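Local structure of OxsB protein (Bacillus megaterium, 5UL4) at residues A[429-434]-A[465-470]; A[458-463]-A[498-503]; A[81-86]-A[148-153]; A[290-295]-A[343-348]. The protein catalyses the oxidative ring contraction of dAMP to an oxetane aldehyde in oxetanocin A biosynthesis, using a [4Fe-4S] cluster, S-adenosylmethionine and cobalamin. All coordinates share one frame; numbering follows the deposited sequence. Where two conformers were deposited one is given.

Overall arrangement
From the N terminus, contact 3 comes first: it closes a 62-residue step that ties helix 83-88, next to the antiparallel sheet of strands 49-53 to 102-106, to the end of helix 138-149 of the cobalamin-binding Rossmann domain. Contact 4 follows in series and sets the chain at 290-295 against helix 335-351 of the AdoMet radical domain. The two touch through a salt bridge, R148 NH2 to D293 OD2 at 2.8 Å. Contacts 1 and 2 lie further on, within the radical SAM core, and cross: 429-434, 458-463, 465-470 and 498-503 alternate. Contact 1 pairs neighbouring barrel strands, while contact 2 packs the helix between them against a later loop; V462 meets I467 and L469.

Contact 1: A[429-434]-A[465-470]; sequences DRIFIG and LGINLR. With SAM (S-adenosylmethionine), chain D; EDO (1,2-ethanediol), chain K; EDO (1,2-ethanediol), chain J.
Strands 431-434 and 468-470 run parallel with a -41° crossing and 4.8 Å between their axes, joined by a ladder of four backbone hydrogen bonds: N468 N to D429 O, I431 N to N468 O, R470 N to I431 O and I433 N to R470 O. R430, F432, N468 and R470 share one face of the sheet. There the guanidinium of R430 folds back over N468, whose CB sits over one of its faces, 3.2 Å from R430 NH2; bends at chi2 and chi3 turn the arginine across to the neighbouring strand. R430 NH1 ends 2.9 Å from L469 O, close to the guanidinium plane. R470 lies across F432, with F432 CD2 against one guanidinium face, 3.6 Å from R470 NE, and the two planes 55° apart. R430 CG meets the edge of that same guanidinium. R430 NE is 5.6 Å from R470 NH1, so the like charges are near but not in contact. On the other face I431 CB packs on I467 CG2 at 3.8 Å, and the tips of I433 and L469 meet through CD1 and CD2. S-adenosylmethionine also borders the F432 ring: its methyl CE lies over one face, 3.4 Å from F432 CZ, and its carboxylate OXT is at the edge. These are adjacent parallel strands of the partial TIM barrel, 468-473 outermost in the sheet. R470 on that outermost strand lies against the same F432 ring that meets the sulfonium methyl, so the strand pairing puts this arginine and the bound S-adenosylmethionine on one aromatic side chain.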
# COMPACT_ATOMS: atom_id res chain seq x y z
N ASP A 429 11.89 -9.38 4.49
CA ASP A 429 11.58 -10.58 3.73
C ASP A 429 11.58 -10.24 2.23
O ASP A 429 12.61 -10.42 1.56
CB ASP A 429 10.24 -11.17 4.16
CG ASP A 429 9.92 -12.49 3.42
OD1 ASP A 429 10.87 -13.17 2.99
OD2 ASP A 429 8.74 -12.78 3.19
N ARG A 430 10.46 -9.80 1.67
CA ARG A 430 10.43 -9.42 0.27
C ARG A 430 10.40 -7.90 0.19
O ARG A 430 9.44 -7.27 0.63
CB ARG A 430 9.23 -9.98 -0.47
CG ARG A 430 9.40 -9.72 -1.98
CD ARG A 430 8.87 -10.85 -2.84
NE ARG A 430 9.49 -12.15 -2.56
CZ ARG A 430 10.44 -12.72 -3.31
NH1 ARG A 430 10.90 -12.10 -4.38
NH2 ARG A 430 10.92 -13.91 -2.99
N ILE A 431 11.45 -7.34 -0.39
CA ILE A 431 11.61 -5.89 -0.46
C ILE A 431 11.43 -5.46 -1.92
O ILE A 431 11.89 -6.14 -2.85
CB ILE A 431 12.98 -5.46 0.12
CG1 ILE A 431 12.89 -5.22 1.63
CG2 ILE A 431 13.46 -4.13 -0.48
CD1 ILE A 431 12.20 -6.31 2.43
N PHE A 432 10.69 -4.36 -2.11
CA PHE A 432 10.39 -3.82 -3.42
C PHE A 432 11.32 -2.63 -3.65
O PHE A 432 11.34 -1.71 -2.84
CB PHE A 432 8.94 -3.33 -3.51
CG PHE A 432 8.61 -2.68 -4.82
CD1 PHE A 432 8.88 -1.32 -5.04
CD2 PHE A 432 8.06 -3.43 -5.85
CE1 PHE A 432 8.62 -0.74 -6.28
CE2 PHE A 432 7.79 -2.87 -7.10
CZ PHE A 432 8.08 -1.51 -7.30
N ILE A 433 12.06 -2.65 -4.75
CA ILE A 433 12.94 -1.53 -5.10
C ILE A 433 12.48 -0.97 -6.43
O ILE A 433 12.38 -1.71 -7.42
CB ILE A 433 14.42 -1.94 -5.16
CG1 ILE A 433 14.92 -2.31 -3.77
CG2 ILE A 433 15.27 -0.79 -5.74
CD1 ILE A 433 16.38 -2.63 -3.70
N GLY A 434 12.19 0.33 -6.46
CA GLY A 434 11.75 0.99 -7.67
C GLY A 434 12.85 1.27 -8.68
O GLY A 434 13.19 2.42 -8.93
N LEU A 465 22.53 -9.86 1.12
CA LEU A 465 22.12 -9.98 2.51
C LEU A 465 21.02 -11.02 2.74
O LEU A 465 20.57 -11.17 3.88
CB LEU A 465 21.68 -8.62 3.05
CG LEU A 465 22.79 -7.59 3.04
CD1 LEU A 465 22.24 -6.23 3.42
CD2 LEU A 465 23.86 -8.00 4.01
N GLY A 466 20.58 -11.73 1.71
CA GLY A 466 19.56 -12.75 1.91
C GLY A 466 18.15 -12.21 1.92
O GLY A 466 17.22 -12.93 2.30
N ILE A 467 17.97 -10.98 1.53
CA ILE A 467 16.65 -10.39 1.40
C ILE A 467 16.15 -10.74 0.01
O ILE A 467 16.92 -10.75 -0.95
CB ILE A 467 16.71 -8.87 1.62
CG1 ILE A 467 17.06 -8.57 3.09
CG2 ILE A 467 15.39 -8.23 1.22
CD1 ILE A 467 17.51 -7.12 3.38
N ASN A 468 14.88 -11.10 -0.09
CA ASN A 468 14.31 -11.36 -1.38
C ASN A 468 13.86 -10.04 -2.00
O ASN A 468 13.54 -9.07 -1.29
CB ASN A 468 13.18 -12.37 -1.26
CG ASN A 468 13.69 -13.79 -0.97
OD1 ASN A 468 14.87 -14.08 -1.16
ND2 ASN A 468 12.81 -14.66 -0.50
N LEU A 469 13.93 -9.99 -3.31
CA LEU A 469 13.71 -8.76 -4.05
C LEU A 469 12.59 -8.88 -5.07
O LEU A 469 12.37 -9.93 -5.67
CB LEU A 469 14.97 -8.34 -4.84
CG LEU A 469 16.08 -7.83 -4.00
CD1 LEU A 469 17.34 -7.80 -4.86
CD2 LEU A 469 15.66 -6.42 -3.59
N ARG A 470 11.90 -7.76 -5.23
CA ARG A 470 10.97 -7.47 -6.31
C ARG A 470 11.38 -6.10 -6.84
O ARG A 470 11.84 -5.27 -6.05
CB ARG A 470 9.55 -7.48 -5.75
CG ARG A 470 8.44 -7.03 -6.66
CD ARG A 470 7.11 -7.54 -6.11
NE ARG A 470 6.34 -6.53 -5.40
CZ ARG A 470 6.38 -6.33 -4.08
NH1 ARG A 470 7.15 -7.08 -3.32
NH2 ARG A 470 5.63 -5.38 -3.54
N SAM D . 7.34 4.87 -4.22
CA SAM D . 7.56 3.43 -4.12
C SAM D . 9.06 3.27 -4.26
O SAM D . 9.77 4.27 -4.30
OXT SAM D . 9.60 2.17 -4.30
CB SAM D . 6.78 2.64 -5.19
CG SAM D . 5.97 1.42 -4.75
SD SAM D . 4.67 0.96 -5.96
CE SAM D . 4.91 -0.79 -6.35
C5' SAM D . 5.28 1.80 -7.43
C4' SAM D . 5.76 0.91 -8.57
O4' SAM D . 4.73 0.74 -9.51
C3' SAM D . 6.90 1.60 -9.29
O3' SAM D . 8.14 1.03 -8.95
C2' SAM D . 6.61 1.41 -10.77
O2' SAM D . 7.36 0.34 -11.29
C1' SAM D . 5.15 1.07 -10.82
N9 SAM D . 4.45 2.29 -11.26
C8 SAM D . 4.16 3.39 -10.50
N7 SAM D . 3.52 4.30 -11.27
C5 SAM D . 3.42 3.80 -12.52
C6 SAM D . 2.88 4.30 -13.68
N6 SAM D . 2.31 5.49 -13.68
N1 SAM D . 2.92 3.54 -14.83
C2 SAM D . 3.49 2.29 -14.83
N3 SAM D . 4.04 1.79 -13.66
C4 SAM D . 4.00 2.54 -12.53
C1 EDO K . 17.13 -12.13 -5.84
O1 EDO K . 17.92 -13.33 -5.99
C2 EDO K . 16.37 -12.10 -4.52
O2 EDO K . 14.95 -12.29 -4.75
C1 EDO J . 8.65 -11.24 -8.84
O1 EDO J . 7.35 -10.96 -8.31
C2 EDO J . 9.47 -11.98 -7.79
O2 EDO J . 9.93 -11.02 -6.83
O HOH W 1 14.26 -13.44 3.52
O HOH W 2 7.40 -6.03 -1.12

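Contact 2: A[458-463]-A[498-503]; sequences ALRLVS and ALMKPI
S463 lays its hydroxyl on the backbone of M500, where helix 452-464 of the partial TIM barrel meets the loop that follows helix 484-493. OG accepts a nearly straight hydrogen bond from M500 N at 2.8 Å and gives its own proton to L459 O, one turn back in the helix. Its chi1 of 61° sets OG between the backbone N and the carbonyl carbon, from where it can serve both partners. M500 then runs alongside the helix: its CB rests against the serine oxygen, its CG against R460 O at 3.7 Å, and bends at chi2 and chi3 carry CE round to R460 CG. The carbonyl of A498 presses on the R460 backbone, 3.1 Å from CA in a CH-O contact, and also touches CG. The extended arginine continues past it to D497, in a salt bridge, and to L517 O. L459 CB meets both A498 CB and L499 CD2, while the leucine also packs on L469 and I471 of strand 468-473. The helix is thus covered by the sheet on one side and by this loop on another. At L459 O the donors S463 N and S463 OG arrive from opposite faces of the carbonyl plane.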
# COMPACT_ATOMS: atom_id res chain seq x y z
N ALA A 458 22.84 -1.85 -6.30
CA ALA A 458 21.85 -1.93 -5.24
C ALA A 458 21.29 -3.34 -5.14
O ALA A 458 21.12 -3.88 -4.04
CB ALA A 458 20.71 -0.93 -5.48
N LEU A 459 20.98 -3.95 -6.29
CA LEU A 459 20.41 -5.31 -6.28
C LEU A 459 21.41 -6.32 -5.74
O LEU A 459 21.03 -7.24 -5.00
CB LEU A 459 19.97 -5.70 -7.70
CG LEU A 459 18.86 -4.85 -8.33
CD1 LEU A 459 18.47 -5.41 -9.73
CD2 LEU A 459 17.66 -4.71 -7.37
N ARG A 460 22.70 -6.15 -6.07
CA ARG A 460 23.75 -7.02 -5.53
C ARG A 460 23.80 -6.96 -4.02
O ARG A 460 23.89 -7.99 -3.34
CB ARG A 460 25.13 -6.61 -6.08
CG ARG A 460 25.55 -7.15 -7.40
CD ARG A 460 27.01 -6.74 -7.70
NE ARG A 460 27.28 -6.76 -9.13
CZ ARG A 460 28.21 -6.03 -9.72
NH1 ARG A 460 28.98 -5.21 -9.01
NH2 ARG A 460 28.38 -6.13 -11.04
N LEU A 461 23.82 -5.74 -3.46
CA LEU A 461 23.96 -5.57 -2.02
C LEU A 461 22.77 -6.13 -1.27
O LEU A 461 22.93 -6.86 -0.28
CB LEU A 461 24.15 -4.08 -1.68
CG LEU A 461 25.43 -3.51 -2.28
CD1 LEU A 461 25.37 -1.97 -2.38
CD2 LEU A 461 26.61 -3.94 -1.40
N VAL A 462 21.56 -5.83 -1.73
CA VAL A 462 20.39 -6.32 -1.00
C VAL A 462 20.27 -7.84 -1.14
O VAL A 462 19.99 -8.54 -0.16
CB VAL A 462 19.10 -5.62 -1.47
CG1 VAL A 462 17.87 -6.26 -0.78
CG2 VAL A 462 19.14 -4.12 -1.12
N SER A 463 20.49 -8.37 -2.34
CA SER A 463 20.34 -9.81 -2.51
C SER A 463 21.41 -10.57 -1.73
O SER A 463 21.11 -11.60 -1.12
CB SER A 463 20.38 -10.19 -3.99
OG SER A 463 21.61 -9.83 -4.59
N ALA A 498 23.97 -9.37 -11.20
CA ALA A 498 23.28 -8.52 -10.23
C ALA A 498 22.75 -9.29 -9.03
O ALA A 498 22.92 -8.87 -7.89
CB ALA A 498 22.13 -7.77 -10.92
N LEU A 499 22.10 -10.42 -9.25
CA LEU A 499 21.44 -11.12 -8.16
C LEU A 499 22.42 -12.09 -7.50
O LEU A 499 22.93 -13.00 -8.15
CB LEU A 499 20.20 -11.86 -8.67
CG LEU A 499 19.18 -10.97 -9.38
CD1 LEU A 499 17.98 -11.81 -9.79
CD2 LEU A 499 18.76 -9.84 -8.44
N MET A 500 22.65 -11.89 -6.20
CA MET A 500 23.59 -12.70 -5.43
C MET A 500 22.84 -13.68 -4.54
O MET A 500 21.74 -13.39 -4.05
CB MET A 500 24.48 -11.83 -4.53
CG MET A 500 25.32 -10.82 -5.27
SD MET A 500 26.59 -11.56 -6.32
CE MET A 500 25.87 -11.27 -7.90
N LYS A 501 23.44 -14.85 -4.33
CA LYS A 501 22.98 -15.74 -3.28
C LYS A 501 23.25 -15.09 -1.94
O LYS A 501 24.11 -14.21 -1.83
CB LYS A 501 23.72 -17.07 -3.33
CG LYS A 501 23.61 -17.84 -4.61
CD LYS A 501 24.63 -18.98 -4.58
CE LYS A 501 24.22 -20.18 -5.41
NZ LYS A 501 23.71 -21.30 -4.56
N PRO A 502 22.53 -15.50 -0.89
CA PRO A 502 22.85 -15.02 0.46
C PRO A 502 24.29 -15.33 0.79
O PRO A 502 24.73 -16.48 0.71
CB PRO A 502 21.88 -15.79 1.36
CG PRO A 502 20.76 -16.17 0.46
CD PRO A 502 21.32 -16.34 -0.91
N ILE A 503 25.05 -14.31 1.15
CA ILE A 503 26.48 -14.45 1.39
C ILE A 503 26.70 -14.57 2.89
O ILE A 503 26.22 -13.73 3.66
CB ILE A 503 27.27 -13.27 0.80
CG1 ILE A 503 27.21 -13.33 -0.72
CG2 ILE A 503 28.70 -13.33 1.28
CD1 ILE A 503 27.89 -12.20 -1.43

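Contact 3: A[81-86]-A[148-153]; sequences ENPLLM and RKEQLA
K149, in the last turn of helix 138-149, meets P83 with its carbonyl: O lies 3.4 Å from the proline CG. Next comes E150, whose own carbonyl touches the same ring carbon at 3.6 Å while OE1, brought back by the bend at chi2, stands 3.9 Å from P83 CB; the proline ring is thus wedged against a helix end. E150 O is also held by R87 NH1. Q151 then breaks the helix with positive phi, in a Schellman motif, and its side chain is extended beyond CG. It passes across L84 at about a right angle, Q151 CB 4.0 Å from L84 CB, and L84 CD1 touches the Q151 backbone O. The amide ends near that of N82, the two planes 59° apart; Q151 NE2 is 3.7 Å from N82 ND2, two donors that cannot bond, and Y62 OH is bonded to both Q151 OE1 and N82 ND2. Q151 NE2 hydrogen-bonds T60 OG1. N82 OD1 caps the other helix, accepting from L85 N at 2.9 Å, the donor above its carbonyl plane. The N-capped start of helix 83-88 thus packs on the Schellman turn that ends helix 138-149 in the cobalamin-binding Rossmann fold.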
# COMPACT_ATOMS: atom_id res chain seq x y z
N GLU A 81 -2.76 13.08 31.64
CA GLU A 81 -2.54 13.26 30.20
C GLU A 81 -3.80 13.08 29.37
O GLU A 81 -3.74 13.15 28.14
CB GLU A 81 -1.46 12.27 29.71
CG GLU A 81 -0.11 12.48 30.37
CD GLU A 81 0.83 11.30 30.18
OE1 GLU A 81 0.87 10.75 29.06
OE2 GLU A 81 1.51 10.91 31.15
N ASN A 82 -4.94 12.85 30.00
CA ASN A 82 -6.19 12.65 29.29
C ASN A 82 -6.56 13.93 28.53
O ASN A 82 -6.69 15.01 29.14
CB ASN A 82 -7.24 12.25 30.33
CG ASN A 82 -8.62 12.07 29.76
OD1 ASN A 82 -9.08 12.86 28.97
ND2 ASN A 82 -9.29 11.01 30.19
N PRO A 83 -6.71 13.86 27.20
CA PRO A 83 -6.92 15.08 26.42
C PRO A 83 -8.32 15.62 26.56
O PRO A 83 -8.51 16.84 26.42
CB PRO A 83 -6.62 14.61 24.96
CG PRO A 83 -7.05 13.17 24.94
CD PRO A 83 -6.71 12.64 26.36
N LEU A 84 -9.32 14.77 26.82
CA LEU A 84 -10.68 15.27 27.00
C LEU A 84 -10.78 16.06 28.30
O LEU A 84 -11.38 17.15 28.33
CB LEU A 84 -11.68 14.11 27.01
CG LEU A 84 -13.18 14.45 27.08
CD1 LEU A 84 -13.99 13.33 26.45
CD2 LEU A 84 -13.65 14.60 28.56
N LEU A 85 -10.22 15.53 29.38
CA LEU A 85 -10.24 16.30 30.63
C LEU A 85 -9.46 17.60 30.47
O LEU A 85 -9.87 18.64 31.00
CB LEU A 85 -9.65 15.48 31.78
CG LEU A 85 -10.43 14.22 32.21
CD1 LEU A 85 -9.67 13.41 33.25
CD2 LEU A 85 -11.84 14.51 32.70
N MET A 86 -8.36 17.56 29.71
CA MET A 86 -7.55 18.76 29.53
C MET A 86 -8.30 19.85 28.77
O MET A 86 -8.15 21.04 29.07
CB MET A 86 -6.24 18.41 28.84
CG MET A 86 -5.17 19.47 28.98
SD MET A 86 -3.66 18.95 28.15
CE MET A 86 -3.21 17.47 29.07
N ARG A 148 -10.05 8.26 18.49
CA ARG A 148 -10.26 7.64 19.79
C ARG A 148 -9.23 8.11 20.80
O ARG A 148 -9.57 8.40 21.96
CB ARG A 148 -10.23 6.10 19.66
CG ARG A 148 -11.45 5.59 18.89
CD ARG A 148 -11.40 4.05 18.75
NE ARG A 148 -12.58 3.55 18.05
CZ ARG A 148 -12.68 2.32 17.54
NH1 ARG A 148 -11.66 1.47 17.63
NH2 ARG A 148 -13.78 1.95 16.93
N LYS A 149 -7.95 8.17 20.40
CA LYS A 149 -6.91 8.62 21.31
C LYS A 149 -7.13 10.06 21.76
O LYS A 149 -6.95 10.39 22.94
CB LYS A 149 -5.53 8.49 20.67
CG LYS A 149 -4.38 8.98 21.59
CD LYS A 149 -3.01 8.75 20.95
CE LYS A 149 -1.83 9.05 21.93
NZ LYS A 149 -0.73 8.03 21.72
N GLU A 150 -7.53 10.94 20.85
CA GLU A 150 -7.91 12.30 21.24
C GLU A 150 -9.25 12.36 22.00
O GLU A 150 -9.61 13.45 22.47
CB GLU A 150 -7.98 13.20 20.02
CG GLU A 150 -6.62 13.49 19.37
CD GLU A 150 -5.75 14.43 20.20
OE1 GLU A 150 -6.28 15.15 21.10
OE2 GLU A 150 -4.52 14.45 19.95
N GLN A 151 -9.99 11.26 22.05
CA GLN A 151 -11.32 11.16 22.67
C GLN A 151 -12.27 12.20 22.08
O GLN A 151 -13.03 12.86 22.78
CB GLN A 151 -11.25 11.26 24.20
CG GLN A 151 -10.17 10.35 24.78
CD GLN A 151 -10.37 10.00 26.27
OE1 GLN A 151 -11.40 10.29 26.88
NE2 GLN A 151 -9.36 9.38 26.84
N LEU A 152 -12.23 12.32 20.75
CA LEU A 152 -13.07 13.28 20.04
C LEU A 152 -14.39 12.69 19.59
O LEU A 152 -15.34 13.45 19.34
CB LEU A 152 -12.30 13.79 18.81
CG LEU A 152 -11.09 14.66 19.14
CD1 LEU A 152 -10.25 14.95 17.87
CD2 LEU A 152 -11.56 15.96 19.80
N ALA A 153 -14.48 11.38 19.44
CA ALA A 153 -15.69 10.80 18.87
C ALA A 153 -15.72 9.32 19.16
O ALA A 153 -14.70 8.68 19.42
CB ALA A 153 -15.76 11.02 17.35

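Contact 4: A[290-295]-A[343-348]; sequences PSLDIL and DDILRA
A turning loop faces a helix here: 290-295 folds through a type I turn from L292 to L295, closed by L295 N to L292 O at 2.9 Å, while 343-348 is a run of helix 335-351. The backbones stay well apart, the nearest CA atoms being those of L292 and A348 at 7.8 Å, and side chains fill the interval. A348 is the focus. Its CB is met by two leucine methyls, L292 CD1 at 3.5 Å and L295 CD2 at 3.6 Å, the ends of the turn sending both side chains to the same methyl. They arrive by different first torsions: in L292 CG is anti to the carbonyl carbon (chi1 -60°), in L295 anti to the backbone N (chi1 -173°). One turn back along the helix, I345 reaches over with CD1 to the proline, which it meets at about a right angle, 3.8 Å from P290 CG. L292 CD2 also approaches I345 CG1, at 4.4 Å, bridging the two helical residues. The side-chain contacts that carry the patch are apolar, and all the touching residues are buried. Strand 305-311 packs against it, L305 lying against L295 and I345, and L307 against P290 and I345. D344, buried beside the patch, has its OD2 in a salt bridge with K340 and a hydrogen bond with T289 OG1; D293 makes a salt bridge with R148 of helix 138-149. The loop joins two domains, resting on the Rossmann fold with S291 and D293 and on the first helix of the partial TIM barrel with its prolyl and leucyl side chains.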
# COMPACT_ATOMS: atom_id res chain seq x y z
N PRO A 290 -3.24 1.59 14.41
CA PRO A 290 -4.52 1.55 13.71
C PRO A 290 -5.55 0.77 14.52
O PRO A 290 -5.20 -0.19 15.22
CB PRO A 290 -4.19 0.82 12.40
CG PRO A 290 -2.99 -0.01 12.76
CD PRO A 290 -2.19 0.89 13.64
N SER A 291 -6.80 1.19 14.43
CA SER A 291 -7.87 0.48 15.14
C SER A 291 -7.97 -0.92 14.57
O SER A 291 -7.79 -1.13 13.37
CB SER A 291 -9.21 1.20 14.99
OG SER A 291 -9.17 2.51 15.58
N LEU A 292 -8.23 -1.90 15.43
CA LEU A 292 -8.22 -3.30 15.02
C LEU A 292 -9.61 -3.93 15.01
O LEU A 292 -9.72 -5.16 14.97
CB LEU A 292 -7.28 -4.11 15.92
CG LEU A 292 -5.85 -3.58 15.85
CD1 LEU A 292 -4.95 -4.18 16.92
CD2 LEU A 292 -5.27 -3.80 14.43
N ASP A 293 -10.67 -3.10 14.97
CA ASP A 293 -12.05 -3.59 14.98
C ASP A 293 -12.29 -4.67 13.92
O ASP A 293 -13.06 -5.61 14.16
CB ASP A 293 -13.03 -2.45 14.71
CG ASP A 293 -12.94 -1.33 15.74
OD1 ASP A 293 -11.87 -1.14 16.34
OD2 ASP A 293 -13.97 -0.66 15.94
N ILE A 294 -11.71 -4.51 12.73
CA ILE A 294 -11.99 -5.41 11.60
C ILE A 294 -11.07 -6.62 11.59
O ILE A 294 -11.25 -7.51 10.75
CB ILE A 294 -11.88 -4.62 10.28
CG1 ILE A 294 -12.66 -3.30 10.38
CG2 ILE A 294 -12.46 -5.41 9.10
CD1 ILE A 294 -14.15 -3.50 10.69
N LEU A 295 -10.12 -6.70 12.50
CA LEU A 295 -9.05 -7.68 12.36
C LEU A 295 -9.60 -9.11 12.37
O LEU A 295 -9.15 -9.96 11.60
CB LEU A 295 -8.03 -7.49 13.47
CG LEU A 295 -6.80 -8.37 13.28
CD1 LEU A 295 -6.18 -8.07 11.94
CD2 LEU A 295 -5.82 -8.15 14.42
N ASP A 343 4.18 -4.21 18.12
CA ASP A 343 3.82 -5.13 19.21
C ASP A 343 2.31 -5.31 19.29
O ASP A 343 1.81 -6.44 19.35
CB ASP A 343 4.41 -4.62 20.53
CG ASP A 343 4.05 -5.51 21.71
OD1 ASP A 343 4.64 -6.60 21.85
OD2 ASP A 343 3.18 -5.12 22.51
N ASP A 344 1.55 -4.21 19.24
CA ASP A 344 0.10 -4.27 19.28
C ASP A 344 -0.45 -5.12 18.14
O ASP A 344 -1.29 -6.01 18.37
CB ASP A 344 -0.52 -2.87 19.20
CG ASP A 344 -0.25 -2.04 20.44
OD1 ASP A 344 0.09 -2.62 21.50
OD2 ASP A 344 -0.38 -0.79 20.37
N ILE A 345 -0.03 -4.84 16.91
CA ILE A 345 -0.61 -5.53 15.77
C ILE A 345 -0.20 -7.00 15.78
O ILE A 345 -1.00 -7.87 15.44
CB ILE A 345 -0.19 -4.82 14.46
CG1 ILE A 345 -0.86 -3.45 14.40
CG2 ILE A 345 -0.61 -5.63 13.24
CD1 ILE A 345 -0.15 -2.51 13.45
N LEU A 346 1.03 -7.30 16.16
CA LEU A 346 1.45 -8.70 16.21
C LEU A 346 0.70 -9.45 17.31
O LEU A 346 0.25 -10.58 17.10
CB LEU A 346 2.96 -8.78 16.43
CG LEU A 346 3.83 -8.30 15.26
CD1 LEU A 346 5.22 -8.05 15.80
CD2 LEU A 346 3.82 -9.38 14.18
N ARG A 347 0.53 -8.84 18.47
CA ARG A 347 -0.22 -9.50 19.54
C ARG A 347 -1.66 -9.76 19.10
O ARG A 347 -2.21 -10.86 19.30
CB ARG A 347 -0.17 -8.66 20.81
CG ARG A 347 -0.85 -9.32 22.03
CD ARG A 347 -0.49 -8.62 23.34
NE ARG A 347 -1.13 -7.32 23.47
CZ ARG A 347 -2.41 -7.16 23.77
NH1 ARG A 347 -3.18 -8.23 23.97
NH2 ARG A 347 -2.93 -5.94 23.88
N ALA A 348 -2.29 -8.76 18.48
CA ALA A 348 -3.67 -8.93 18.05
C ALA A 348 -3.79 -9.97 16.96
O ALA A 348 -4.76 -10.74 16.93
CB ALA A 348 -4.24 -7.59 17.58